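Local atomic coordinates of hypothetical protein PAE2307 (PDB entry 1WVQ), a protein that is of unknown function but probably acts as an adenosine-specific kinase that carries a stably phosphorylated histidine. Residues Q17-I22 / V88-N93; V21-A26 / R111-T116; T41-V46 / R92-I97; G45-I50 / E64-E69; L120-A125 / V135-G140. One frame throughout, in Å; residues are numbered along the deposited sequence.

Contact 1: residues Q17-I22 / V88-N93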
# COMPACT_ATOMS: atom_id res chain seq x y z
N GLN A 17 -20.66 24.35 4.76
CA GLN A 17 -21.48 23.16 4.55
C GLN A 17 -21.18 22.59 3.17
O GLN A 17 -21.09 23.33 2.19
CB GLN A 17 -22.97 23.52 4.66
CG GLN A 17 -23.91 22.32 4.63
CD GLN A 17 -23.59 21.28 5.69
OE1 GLN A 17 -23.46 21.59 6.88
NE2 GLN A 17 -23.48 20.02 5.27
N GLY A 18 -21.02 21.27 3.11
CA GLY A 18 -20.73 20.63 1.84
C GLY A 18 -19.25 20.42 1.62
O GLY A 18 -18.84 19.87 0.60
N THR A 19 -18.42 20.88 2.56
CA THR A 19 -16.99 20.69 2.40
C THR A 19 -16.43 19.84 3.52
O THR A 19 -17.06 19.65 4.56
CB THR A 19 -16.21 22.04 2.42
OG1 THR A 19 -16.18 22.57 3.75
CG2 THR A 19 -16.86 23.04 1.49
N ASN A 20 -15.23 19.32 3.27
CA ASN A 20 -14.50 18.54 4.26
C ASN A 20 -13.10 19.11 4.22
O ASN A 20 -12.66 19.61 3.19
CB ASN A 20 -14.44 17.06 3.89
CG ASN A 20 -15.68 16.29 4.31
OD1 ASN A 20 -16.70 16.29 3.62
ND2 ASN A 20 -15.59 15.64 5.46
N VAL A 21 -12.42 19.04 5.35
CA VAL A 21 -11.05 19.54 5.43
C VAL A 21 -10.14 18.38 5.83
O VAL A 21 -10.54 17.50 6.59
CB VAL A 21 -10.92 20.70 6.45
CG1 VAL A 21 -11.09 20.18 7.88
CG2 VAL A 21 -9.58 21.41 6.28
N ILE A 22 -8.94 18.38 5.26
CA ILE A 22 -7.93 17.38 5.56
C ILE A 22 -6.69 18.20 5.88
O ILE A 22 -6.27 19.04 5.08
CB ILE A 22 -7.65 16.45 4.35
CG1 ILE A 22 -8.91 15.65 4.01
CG2 ILE A 22 -6.52 15.48 4.67
CD1 ILE A 22 -8.82 14.89 2.69
N VAL A 88 -2.99 21.83 4.00
CA VAL A 88 -4.43 21.89 4.21
C VAL A 88 -5.14 21.64 2.90
O VAL A 88 -4.76 22.19 1.86
CB VAL A 88 -4.87 23.29 4.74
CG1 VAL A 88 -6.39 23.34 4.87
CG2 VAL A 88 -4.21 23.59 6.08
N ILE A 89 -6.18 20.81 2.95
CA ILE A 89 -6.97 20.49 1.76
C ILE A 89 -8.44 20.68 2.08
O ILE A 89 -8.92 20.20 3.11
CB ILE A 89 -6.78 19.01 1.33
CG1 ILE A 89 -5.33 18.74 0.94
CG2 ILE A 89 -7.72 18.68 0.17
CD1 ILE A 89 -5.02 17.27 0.77
N TYR A 90 -9.15 21.39 1.21
CA TYR A 90 -10.59 21.56 1.35
C TYR A 90 -11.18 20.93 0.09
O TYR A 90 -10.72 21.22 -1.03
CB TYR A 90 -11.00 23.04 1.43
CG TYR A 90 -10.93 23.65 2.81
CD1 TYR A 90 -9.76 24.25 3.27
CD2 TYR A 90 -12.05 23.65 3.65
CE1 TYR A 90 -9.71 24.85 4.54
CE2 TYR A 90 -12.00 24.25 4.92
CZ TYR A 90 -10.83 24.85 5.35
OH TYR A 90 -10.79 25.50 6.57
N ILE A 91 -12.18 20.07 0.26
CA ILE A 91 -12.80 19.40 -0.87
C ILE A 91 -14.32 19.44 -0.88
O ILE A 91 -14.97 19.42 0.17
CB ILE A 91 -12.41 17.90 -0.95
CG1 ILE A 91 -12.60 17.24 0.42
CG2 ILE A 91 -11.00 17.74 -1.47
CD1 ILE A 91 -12.49 15.72 0.37
N ARG A 92 -14.86 19.50 -2.09
CA ARG A 92 -16.29 19.49 -2.36
C ARG A 92 -16.47 18.44 -3.46
O ARG A 92 -15.55 18.19 -4.24
CB ARG A 92 -16.79 20.83 -2.90
CG ARG A 92 -17.00 21.93 -1.87
CD ARG A 92 -17.54 23.18 -2.59
NE ARG A 92 -17.65 24.35 -1.71
CZ ARG A 92 -18.61 24.53 -0.81
NH1 ARG A 92 -19.57 23.63 -0.64
NH2 ARG A 92 -18.60 25.64 -0.07
N ASN A 93 -17.65 17.84 -3.52
CA ASN A 93 -17.99 16.84 -4.53
C ASN A 93 -17.12 15.60 -4.46
O ASN A 93 -16.87 14.93 -5.46
CB ASN A 93 -17.92 17.47 -5.92
CG ASN A 93 -18.75 18.73 -6.00
OD1 ASN A 93 -19.93 18.73 -5.64
ND2 ASN A 93 -18.13 19.82 -6.45
O HOH W 1 -19.68 18.71 -1.72
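N20, V21 and I22 pair with I91, Y90 and I89 as antiparallel neighbours, the short strand axes approaching to 4.7 Å with their directions 156° apart. The pairing lies in the interior of the five-stranded antiparallel sheet, between strand 47-53 and strand 111-116. N20 with I91 and I22 with I89 are hydrogen-bonded pairs, each closed by two N-H...O=C bonds, and V21 with Y90 is the non-hydrogen-bonded pair between them. N20, I22, I89 and I91 share one face of the sheet, where helix 96-104 packs on N20, I22 and I89; CB of I22 meets CB of I89 at 4.1 Å. On the other face V21 and Y90 lie side by side, with helix 68-81 beyond the tyrosine. CG2 of V21, anti to its backbone N, sits over the middle of the Y90 ring in a CH-pi contact, 3.8 Å from the ring centroid, while Y90 OH bonds to P14 O. At the end of the strands the R92 side chain slants across T19, whose CG2 stands over the centre of the guanidinium, 3.3 Å from CZ. NH1 donates to Q17 O at 3.2 Å, tilted from the carbonyl plane, and NH2 makes a salt bridge to E69. An alanine at R92 would probably leave the E69 carboxylate without its charge partner, Q17 O without this donor and the T19 methyl without the flat group beneath it. Beside this grip a water donates to G18 O at 2.7 Å and accepts from N93 N at 2.8 Å.

Contact 2: residues V21-A26 / R111-T116. With PO4 (phosphate ion), chain D.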
# COMPACT_ATOMS: atom_id res chain seq x y z
N VAL A 21 -12.42 19.04 5.35
CA VAL A 21 -11.05 19.54 5.43
C VAL A 21 -10.14 18.38 5.83
O VAL A 21 -10.54 17.50 6.59
CB VAL A 21 -10.92 20.70 6.45
CG1 VAL A 21 -11.09 20.18 7.88
CG2 VAL A 21 -9.58 21.41 6.28
N ILE A 22 -8.94 18.38 5.26
CA ILE A 22 -7.93 17.38 5.56
C ILE A 22 -6.69 18.20 5.88
O ILE A 22 -6.27 19.04 5.08
CB ILE A 22 -7.65 16.45 4.35
CG1 ILE A 22 -8.91 15.65 4.01
CG2 ILE A 22 -6.52 15.48 4.67
CD1 ILE A 22 -8.82 14.89 2.69
N ILE A 23 -6.13 18.00 7.07
CA ILE A 23 -4.95 18.73 7.51
C ILE A 23 -3.87 17.72 7.85
O ILE A 23 -4.13 16.71 8.51
CB ILE A 23 -5.25 19.59 8.76
CG1 ILE A 23 -6.46 20.49 8.48
CG2 ILE A 23 -4.03 20.44 9.13
CD1 ILE A 23 -6.93 21.26 9.70
N GLY A 24 -2.65 17.98 7.39
CA GLY A 24 -1.56 17.06 7.67
C GLY A 24 -0.19 17.70 7.65
O GLY A 24 -0.05 18.93 7.67
N GLN A 25 0.84 16.86 7.62
CA GLN A 25 2.21 17.33 7.60
C GLN A 25 2.98 16.54 6.56
O GLN A 25 2.78 15.34 6.42
CB GLN A 25 2.86 17.14 8.98
CG GLN A 25 4.21 17.82 9.16
CD GLN A 25 4.78 17.54 10.53
OE1 GLN A 25 4.17 17.87 11.55
NE2 GLN A 25 5.95 16.92 10.57
N ALA A 26 3.84 17.23 5.82
CA ALA A 26 4.64 16.60 4.78
C ALA A 26 6.03 17.19 4.82
O ALA A 26 6.56 17.47 5.90
CB ALA A 26 4.00 16.84 3.42
N ARG A 111 2.16 12.71 7.97
CA ARG A 111 1.10 12.75 8.98
C ARG A 111 -0.19 13.34 8.44
O ARG A 111 -0.18 14.19 7.56
CB ARG A 111 1.53 13.62 10.18
CG ARG A 111 2.97 13.46 10.61
CD ARG A 111 3.34 14.47 11.69
NE ARG A 111 2.77 14.11 12.99
CZ ARG A 111 2.86 14.88 14.07
NH1 ARG A 111 3.51 16.03 14.01
NH2 ARG A 111 2.32 14.48 15.22
N ILE A 112 -1.32 12.87 8.97
CA ILE A 112 -2.62 13.41 8.62
C ILE A 112 -3.27 13.63 9.99
O ILE A 112 -3.61 12.68 10.68
CB ILE A 112 -3.47 12.43 7.79
CG1 ILE A 112 -2.81 12.20 6.43
CG2 ILE A 112 -4.88 13.00 7.60
CD1 ILE A 112 -3.58 11.25 5.51
N PHE A 113 -3.41 14.90 10.37
CA PHE A 113 -3.97 15.27 11.67
C PHE A 113 -5.48 15.13 11.77
O PHE A 113 -6.02 14.85 12.84
CB PHE A 113 -3.59 16.72 12.01
CG PHE A 113 -2.11 16.97 12.10
CD1 PHE A 113 -1.35 16.37 13.11
CD2 PHE A 113 -1.48 17.81 11.20
CE1 PHE A 113 0.02 16.60 13.21
CE2 PHE A 113 -0.10 18.05 11.29
CZ PHE A 113 0.65 17.44 12.30
N ALA A 114 -6.17 15.34 10.65
CA ALA A 114 -7.62 15.25 10.66
C ALA A 114 -8.23 15.22 9.27
O ALA A 114 -7.68 15.76 8.31
CB ALA A 114 -8.20 16.44 11.44
N ALA A 115 -9.38 14.57 9.18
CA ALA A 115 -10.18 14.47 7.97
C ALA A 115 -11.58 14.59 8.57
O ALA A 115 -12.05 13.66 9.23
CB ALA A 115 -9.99 13.12 7.29
N THR A 116 -12.24 15.72 8.36
CA THR A 116 -13.54 15.90 8.98
C THR A 116 -14.35 17.04 8.39
O THR A 116 -13.87 17.83 7.58
CB THR A 116 -13.33 16.17 10.49
OG1 THR A 116 -14.59 16.12 11.18
CG2 THR A 116 -12.70 17.55 10.69
P PO4 D . 0.43 11.31 14.03
O1 PO4 D . -0.76 11.59 13.19
O2 PO4 D . 0.46 12.24 15.19
O3 PO4 D . 0.36 9.90 14.52
O4 PO4 D . 1.67 11.49 13.22
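A classic beta bulge interrupts this antiparallel pairing of strand 20-25 with strand 111-116, an outermost strand of the five-stranded sheet: F113 and A114 both face I23. I23 O accepts from two backbone donors, F113 N at 2.7 Å and A114 N at 3.3 Å, and the register shifts by one residue before G24. A side chain at G24 would clash with R111 O; CD2 of F113 instead comes to 3.6 Å from G24 CA. Q25 and R111 lie side by side, their amide and guanidinium planes 89° apart. R111 NH1 donates to Q25 OE1 at 3.1 Å from above the amide plane, while CE1 of F113 stands over the centre of the guanidinium. The bend at chi3 (75°) turns NE aside; NE and NH2 grip phosphate O4 and O2, each at 2.9 Å. An alanine at R111 would probably deprive the phosphate of two donors and leave Q25 OE1 without this partner. T116, at the other end of the strand, packs on a phosphohistidine side chain of a neighbouring subunit. The whole is a bulged strand, outermost in this chain's sheet, at a subunit interface where R111 of three subunits shares a phosphate ion, probably from the crystallisation liquor.

Contact 3: residues T41-V46 / R92-I97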
# COMPACT_ATOMS: atom_id res chain seq x y z
N THR A 41 -6.90 12.89 -9.64
CA THR A 41 -6.95 11.56 -10.24
C THR A 41 -7.79 10.58 -9.42
O THR A 41 -7.95 9.42 -9.80
CB THR A 41 -5.53 10.96 -10.42
OG1 THR A 41 -4.89 10.84 -9.15
CG2 THR A 41 -4.70 11.85 -11.32
N SER A 42 -8.33 11.05 -8.30
CA SER A 42 -9.14 10.20 -7.43
C SER A 42 -10.62 10.23 -7.76
O SER A 42 -11.27 9.19 -7.74
CB SER A 42 -8.97 10.58 -5.96
OG SER A 42 -7.73 10.13 -5.44
N VAL A 43 -11.15 11.41 -8.04
CA VAL A 43 -12.58 11.60 -8.33
C VAL A 43 -12.77 12.56 -9.51
O VAL A 43 -12.25 13.67 -9.50
CB VAL A 43 -13.32 12.18 -7.09
CG1 VAL A 43 -14.79 12.39 -7.41
CG2 VAL A 43 -13.15 11.25 -5.90
N PRO A 44 -13.55 12.15 -10.53
CA PRO A 44 -13.77 13.01 -11.69
C PRO A 44 -14.22 14.45 -11.43
O PRO A 44 -13.61 15.39 -11.94
CB PRO A 44 -14.81 12.24 -12.50
CG PRO A 44 -14.47 10.83 -12.21
CD PRO A 44 -14.23 10.86 -10.71
N GLY A 45 -15.27 14.64 -10.65
CA GLY A 45 -15.74 16.00 -10.42
C GLY A 45 -15.32 16.70 -9.15
O GLY A 45 -15.94 17.68 -8.74
N VAL A 46 -14.25 16.24 -8.52
CA VAL A 46 -13.81 16.85 -7.28
C VAL A 46 -13.43 18.32 -7.43
O VAL A 46 -12.80 18.72 -8.42
CB VAL A 46 -12.60 16.08 -6.66
CG1 VAL A 46 -11.37 16.17 -7.58
CG2 VAL A 46 -12.27 16.65 -5.27
N ARG A 92 -14.86 19.50 -2.09
CA ARG A 92 -16.29 19.49 -2.36
C ARG A 92 -16.47 18.44 -3.46
O ARG A 92 -15.55 18.19 -4.24
CB ARG A 92 -16.79 20.83 -2.90
CG ARG A 92 -17.00 21.93 -1.87
CD ARG A 92 -17.54 23.18 -2.59
NE ARG A 92 -17.65 24.35 -1.71
CZ ARG A 92 -18.61 24.53 -0.81
NH1 ARG A 92 -19.57 23.63 -0.64
NH2 ARG A 92 -18.60 25.64 -0.07
N ASN A 93 -17.65 17.84 -3.52
CA ASN A 93 -17.99 16.84 -4.53
C ASN A 93 -17.12 15.60 -4.46
O ASN A 93 -16.87 14.93 -5.46
CB ASN A 93 -17.92 17.47 -5.92
CG ASN A 93 -18.75 18.73 -6.00
OD1 ASN A 93 -19.93 18.73 -5.64
ND2 ASN A 93 -18.13 19.82 -6.45
N ALA A 94 -16.69 15.30 -3.24
CA ALA A 94 -15.87 14.14 -2.93
C ALA A 94 -15.75 14.11 -1.42
O ALA A 94 -15.76 15.15 -0.77
CB ALA A 94 -14.48 14.28 -3.57
N TRP A 95 -15.66 12.91 -0.86
CA TRP A 95 -15.52 12.73 0.58
C TRP A 95 -14.09 12.31 0.87
O TRP A 95 -13.41 11.77 0.00
CB TRP A 95 -16.47 11.64 1.09
CG TRP A 95 -17.91 12.06 1.14
CD1 TRP A 95 -18.48 12.90 2.05
CD2 TRP A 95 -18.95 11.64 0.26
NE1 TRP A 95 -19.82 13.04 1.79
CE2 TRP A 95 -20.14 12.27 0.70
CE3 TRP A 95 -19.00 10.80 -0.85
CZ2 TRP A 95 -21.37 12.08 0.06
CZ3 TRP A 95 -20.23 10.61 -1.49
CH2 TRP A 95 -21.40 11.25 -1.04
N PRO A 96 -13.61 12.54 2.10
CA PRO A 96 -12.24 12.14 2.42
C PRO A 96 -11.94 10.67 2.12
O PRO A 96 -10.85 10.36 1.64
CB PRO A 96 -12.13 12.48 3.91
CG PRO A 96 -12.97 13.72 4.01
CD PRO A 96 -14.19 13.36 3.19
N ILE A 97 -12.88 9.77 2.37
CA ILE A 97 -12.61 8.36 2.09
C ILE A 97 -12.33 8.10 0.61
O ILE A 97 -11.72 7.09 0.27
CB ILE A 97 -13.75 7.40 2.57
CG1 ILE A 97 -15.09 7.78 1.93
CG2 ILE A 97 -13.81 7.40 4.09
CD1 ILE A 97 -16.20 6.74 2.19
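V46 CG2, set anti to its backbone N while CG1 lies near +65°, and CG2 of V43, whose CG1 is anti to the backbone N (chi1 179°), leaving CG2 beside that N, both turn onto the methyl of A94. CB of A94 is 3.7 Å from V46 CG2 and 4.0 Å from V43 CG2, and is thus met by one branch from each valine. The other branch of V43, CG1, rests against N93 O at 3.8 Å. No hydrogen bond crosses the contact; the loop after helix 31-40 and the segment 92-97 meet by van der Waals packing, with the methyl groups at its centre. The valines stand at the two ends of a type I beta turn, V43 to V46, whose closing bond from V46 N to V43 O is weak at 3.4 Å. Beside it the carbonyl oxygen of G45 comes to 3.5 Å from N93 CB. N93 has positive phi, 62°, and turns the chain sharply as it leaves strand 87-92, so that A94 can direct its methyl at the turn. Near the strand end CA of V46 passes 3.8 Å from R92 O. V43 also packs on P44 of a neighbouring subunit, as does W95, and T41 O of the same loop accepts from N98 of that chain. The arrangement is a beta turn packed against a strand-to-helix connection, at the ends of strands 47-53 and 87-92 and beside a subunit interface.

Contact 4: residues G45-I50 / E64-E69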
# COMPACT_ATOMS: atom_id res chain seq x y z
N GLY A 45 -15.27 14.64 -10.65
CA GLY A 45 -15.74 16.00 -10.42
C GLY A 45 -15.32 16.70 -9.15
O GLY A 45 -15.94 17.68 -8.74
N VAL A 46 -14.25 16.24 -8.52
CA VAL A 46 -13.81 16.85 -7.28
C VAL A 46 -13.43 18.32 -7.43
O VAL A 46 -12.80 18.72 -8.42
CB VAL A 46 -12.60 16.08 -6.66
CG1 VAL A 46 -11.37 16.17 -7.58
CG2 VAL A 46 -12.27 16.65 -5.27
N LYS A 47 -13.85 19.13 -6.46
CA LYS A 47 -13.50 20.55 -6.44
C LYS A 47 -12.63 20.65 -5.20
O LYS A 47 -12.95 20.08 -4.15
CB LYS A 47 -14.74 21.43 -6.30
CG LYS A 47 -15.65 21.38 -7.52
CD LYS A 47 -14.90 21.76 -8.79
CE LYS A 47 -15.81 21.72 -10.02
NZ LYS A 47 -15.06 21.85 -11.29
N PHE A 48 -11.52 21.37 -5.29
CA PHE A 48 -10.62 21.43 -4.14
C PHE A 48 -9.69 22.62 -4.13
O PHE A 48 -9.54 23.35 -5.11
CB PHE A 48 -9.75 20.17 -4.14
CG PHE A 48 -8.91 20.04 -5.37
CD1 PHE A 48 -9.44 19.54 -6.55
CD2 PHE A 48 -7.60 20.53 -5.38
CE1 PHE A 48 -8.70 19.53 -7.73
CE2 PHE A 48 -6.84 20.52 -6.56
CZ PHE A 48 -7.40 20.02 -7.74
N GLY A 49 -9.05 22.79 -2.98
CA GLY A 49 -8.06 23.83 -2.78
C GLY A 49 -7.02 23.16 -1.90
O GLY A 49 -7.38 22.50 -0.93
N ILE A 50 -5.75 23.28 -2.26
CA ILE A 50 -4.69 22.68 -1.46
C ILE A 50 -3.59 23.71 -1.24
O ILE A 50 -3.18 24.41 -2.16
CB ILE A 50 -4.12 21.37 -2.12
CG1 ILE A 50 -2.99 20.78 -1.26
CG2 ILE A 50 -3.68 21.64 -3.55
CD1 ILE A 50 -1.59 21.32 -1.56
N GLU A 64 -2.51 25.07 -5.09
CA GLU A 64 -3.11 24.63 -6.35
C GLU A 64 -4.60 24.47 -6.05
O GLU A 64 -4.97 24.18 -4.91
CB GLU A 64 -2.54 23.28 -6.81
CG GLU A 64 -1.07 23.27 -7.18
CD GLU A 64 -0.74 24.10 -8.41
OE1 GLU A 64 -1.66 24.39 -9.21
OE2 GLU A 64 0.44 24.46 -8.59
N ALA A 65 -5.45 24.64 -7.06
CA ALA A 65 -6.88 24.51 -6.83
C ALA A 65 -7.68 24.65 -8.12
O ALA A 65 -7.21 25.25 -9.09
CB ALA A 65 -7.35 25.57 -5.83
N ASN A 66 -8.89 24.09 -8.14
CA ASN A 66 -9.75 24.21 -9.31
C ASN A 66 -11.04 24.89 -8.87
O ASN A 66 -12.04 24.89 -9.59
CB ASN A 66 -10.03 22.83 -9.94
CG ASN A 66 -10.90 21.94 -9.07
OD1 ASN A 66 -11.21 22.25 -7.93
ND2 ASN A 66 -11.28 20.79 -9.63
N ASP A 67 -10.99 25.50 -7.69
CA ASP A 67 -12.10 26.23 -7.10
C ASP A 67 -11.48 27.33 -6.24
O ASP A 67 -10.78 27.04 -5.26
CB ASP A 67 -12.95 25.29 -6.24
CG ASP A 67 -14.13 25.98 -5.60
OD1 ASP A 67 -13.94 27.00 -4.91
OD2 ASP A 67 -15.27 25.49 -5.78
N GLU A 68 -11.72 28.58 -6.61
CA GLU A 68 -11.13 29.69 -5.88
C GLU A 68 -11.57 29.83 -4.42
O GLU A 68 -10.79 30.28 -3.58
CB GLU A 68 -11.38 31.00 -6.62
CG GLU A 68 -10.69 31.05 -7.97
CD GLU A 68 -9.20 30.72 -7.89
OE1 GLU A 68 -8.48 31.34 -7.08
OE2 GLU A 68 -8.75 29.82 -8.64
N GLU A 69 -12.80 29.46 -4.13
CA GLU A 69 -13.29 29.55 -2.76
C GLU A 69 -12.47 28.60 -1.90
O GLU A 69 -11.97 28.97 -0.83
CB GLU A 69 -14.77 29.16 -2.70
CG GLU A 69 -15.34 29.05 -1.29
CD GLU A 69 -16.66 28.30 -1.27
OE1 GLU A 69 -16.65 27.08 -1.57
OE2 GLU A 69 -17.70 28.92 -0.95
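The N66 side chain crosses those of K47 and F48 at about a right angle, and its amide bonds the backbone of 46-48 with both ends. ND2 donates to V46 O at 2.8 Å, with that oxygen lying in the amide plane, and OD1 accepts from F48 N, also at 2.8 Å, the donor tilted from the plane. Gripped at both ends, the amide is held against rotation and in effect takes the place of backbone partners. CG of N66 lies between its backbone N and carbonyl carbon (chi1 69°), and the amide passes close to the F48 ring, the planes 39° apart; ND2 is 3.4 Å from CE1. The backbone N of N66 lies over a face of the same ring and donates to F48 O. K47 brings its CD to 3.8 Å from OD1, its chain bent at chi2. Further along, regular pairing takes over. G49 faces A65 as a non-hydrogen-bonded pair, with A65 CB 3.6 Å from G49 CA, and I50 with E64 is a hydrogen-bonded pair. I50 and E64 cross obliquely, CG2 of I50 resting 3.8 Å from E64 CB; the E64 carboxylate reaches R152 and R155 of a neighbouring subunit in salt bridges. Beyond N66, D67 is the N-cap of helix 68-81: OD1 accepts weakly from E69 N at 2.8 Å and also bonds L70 N. The whole is the end of a beta hairpin whose second strand gives way to an N-capped helix.

Contact 5: residues L120-A125 / V135-G140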
# COMPACT_ATOMS: atom_id res chain seq x y z
N LEU A 120 -13.93 22.15 14.23
CA LEU A 120 -12.58 21.68 14.48
C LEU A 120 -11.64 22.79 14.92
O LEU A 120 -11.75 23.93 14.47
CB LEU A 120 -12.05 21.04 13.19
CG LEU A 120 -10.59 20.60 13.05
CD1 LEU A 120 -10.33 19.32 13.83
CD2 LEU A 120 -10.29 20.40 11.58
N LYS A 121 -10.72 22.44 15.81
CA LYS A 121 -9.72 23.38 16.31
C LYS A 121 -8.36 22.70 16.16
O LYS A 121 -8.25 21.48 16.29
CB LYS A 121 -9.94 23.70 17.79
CG LYS A 121 -11.30 24.26 18.15
CD LYS A 121 -11.44 25.70 17.71
CE LYS A 121 -12.70 26.32 18.29
NZ LYS A 121 -12.80 27.76 17.95
N VAL A 122 -7.34 23.50 15.87
CA VAL A 122 -5.99 22.97 15.74
C VAL A 122 -5.18 23.59 16.86
O VAL A 122 -5.24 24.80 17.07
CB VAL A 122 -5.33 23.38 14.40
CG1 VAL A 122 -3.91 22.84 14.33
CG2 VAL A 122 -6.15 22.85 13.24
N ILE A 123 -4.46 22.76 17.61
CA ILE A 123 -3.63 23.27 18.70
C ILE A 123 -2.22 23.45 18.16
O ILE A 123 -1.60 22.50 17.68
CB ILE A 123 -3.59 22.29 19.89
CG1 ILE A 123 -5.01 21.97 20.36
CG2 ILE A 123 -2.79 22.92 21.04
CD1 ILE A 123 -5.07 20.91 21.43
N VAL A 124 -1.72 24.67 18.25
CA VAL A 124 -0.39 24.98 17.76
C VAL A 124 0.54 25.42 18.88
O VAL A 124 0.13 26.10 19.82
CB VAL A 124 -0.46 26.09 16.68
CG1 VAL A 124 0.93 26.43 16.16
CG2 VAL A 124 -1.35 25.63 15.55
N ALA A 125 1.80 25.01 18.78
CA ALA A 125 2.80 25.39 19.76
C ALA A 125 3.84 26.28 19.08
O ALA A 125 4.33 25.97 18.00
CB ALA A 125 3.47 24.16 20.34
N VAL A 135 0.42 20.53 17.68
CA VAL A 135 0.39 19.65 18.85
C VAL A 135 -0.69 18.60 18.66
O VAL A 135 -0.50 17.43 18.98
CB VAL A 135 0.10 20.44 20.15
CG1 VAL A 135 -0.16 19.48 21.31
CG2 VAL A 135 1.27 21.36 20.46
N GLY A 136 -1.83 19.03 18.14
CA GLY A 136 -2.93 18.11 17.92
C GLY A 136 -4.15 18.84 17.41
O GLY A 136 -4.07 20.00 17.01
N VAL A 137 -5.29 18.16 17.42
CA VAL A 137 -6.53 18.75 16.96
C VAL A 137 -7.67 18.35 17.88
O VAL A 137 -7.57 17.39 18.64
CB VAL A 137 -6.91 18.27 15.54
CG1 VAL A 137 -5.84 18.66 14.54
CG2 VAL A 137 -7.12 16.76 15.54
N VAL A 138 -8.74 19.14 17.83
CA VAL A 138 -9.94 18.86 18.60
C VAL A 138 -11.00 18.69 17.52
O VAL A 138 -11.55 19.66 17.00
CB VAL A 138 -10.31 20.04 19.52
CG1 VAL A 138 -11.57 19.72 20.29
CG2 VAL A 138 -9.15 20.32 20.48
N ASP A 139 -11.26 17.43 17.18
CA ASP A 139 -12.20 17.06 16.13
C ASP A 139 -13.59 16.79 16.70
O ASP A 139 -13.81 15.76 17.33
CB ASP A 139 -11.68 15.80 15.42
CG ASP A 139 -12.40 15.51 14.11
OD1 ASP A 139 -13.49 16.07 13.87
OD2 ASP A 139 -11.86 14.70 13.33
N GLY A 140 -14.50 17.73 16.50
CA GLY A 140 -15.85 17.55 16.99
C GLY A 140 -15.97 17.58 18.50
O GLY A 140 -15.13 18.15 19.19
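The flat peptide joining V138 to D139 has CD1 of L120 standing above its plane, 3.4 Å from V138 O, while the same oxygen accepts from K121 N, a donor tilted 29° from the carbonyl plane. This is one end of the beta hairpin made by strands 120-128 and 131-139, part of a three-stranded antiparallel sheet. With CG anti to its backbone N (chi1 172°), L120 leans toward its partner strand, its CD1 lying 4.0 Å from V137 CB. The D139 carboxylate, also flat, has OD1 hydrogen-bonded to T116 OG1. K121 and V138 form a hydrogen-bonded pair, V138 N donating to K121 O at 2.8 Å, with their CB atoms touching on the same face. The K121 amine goes to D12 in a salt bridge. V122 and V137 follow as a non-hydrogen-bonded pair with their side chains on the face of L120, which turns toward V21 and I23 of strand 20-25. At I123 a classic beta bulge puts an extra residue into strand 131-139: V135 and G136 both face it, V135 N donating to I123 O at 2.8 Å and I123 N to G136 O at 2.9 Å. I123 and V135 cross at a slant, CG2 of the isoleucine 3.9 Å from CB of the valine. V135 also packs on V135 of two neighbouring subunits, which places the bulge at an interface. Its CG2 branch, beside the backbone N, closes the contact on A125 CB at 3.6 Å.

How the contacts relate
Contacts 1 and 2 are the buried pairings on the two flanks of strand 20-25, sharing V21 and I22; contact 4 pairs another two strands of the same sheet near its margin. Contact 3, also partly buried, joins a turn to a strand-to-helix connection by packing, without a hydrogen bond, and shares G45 and V46 with contact 4. Contact 5 is buried in the second sheet and meets contact 2 through T116 and D139. Bulges mark contacts 2 and 5, both at subunit interfaces, whereas contact 1 keeps regular pairing. Contacts 1 and 4 meet in the R92 to E69 salt bridge within the chain, contact 4 also sends E64 to arginines of another subunit, and contact 2 holds a phosphate ion between subunits.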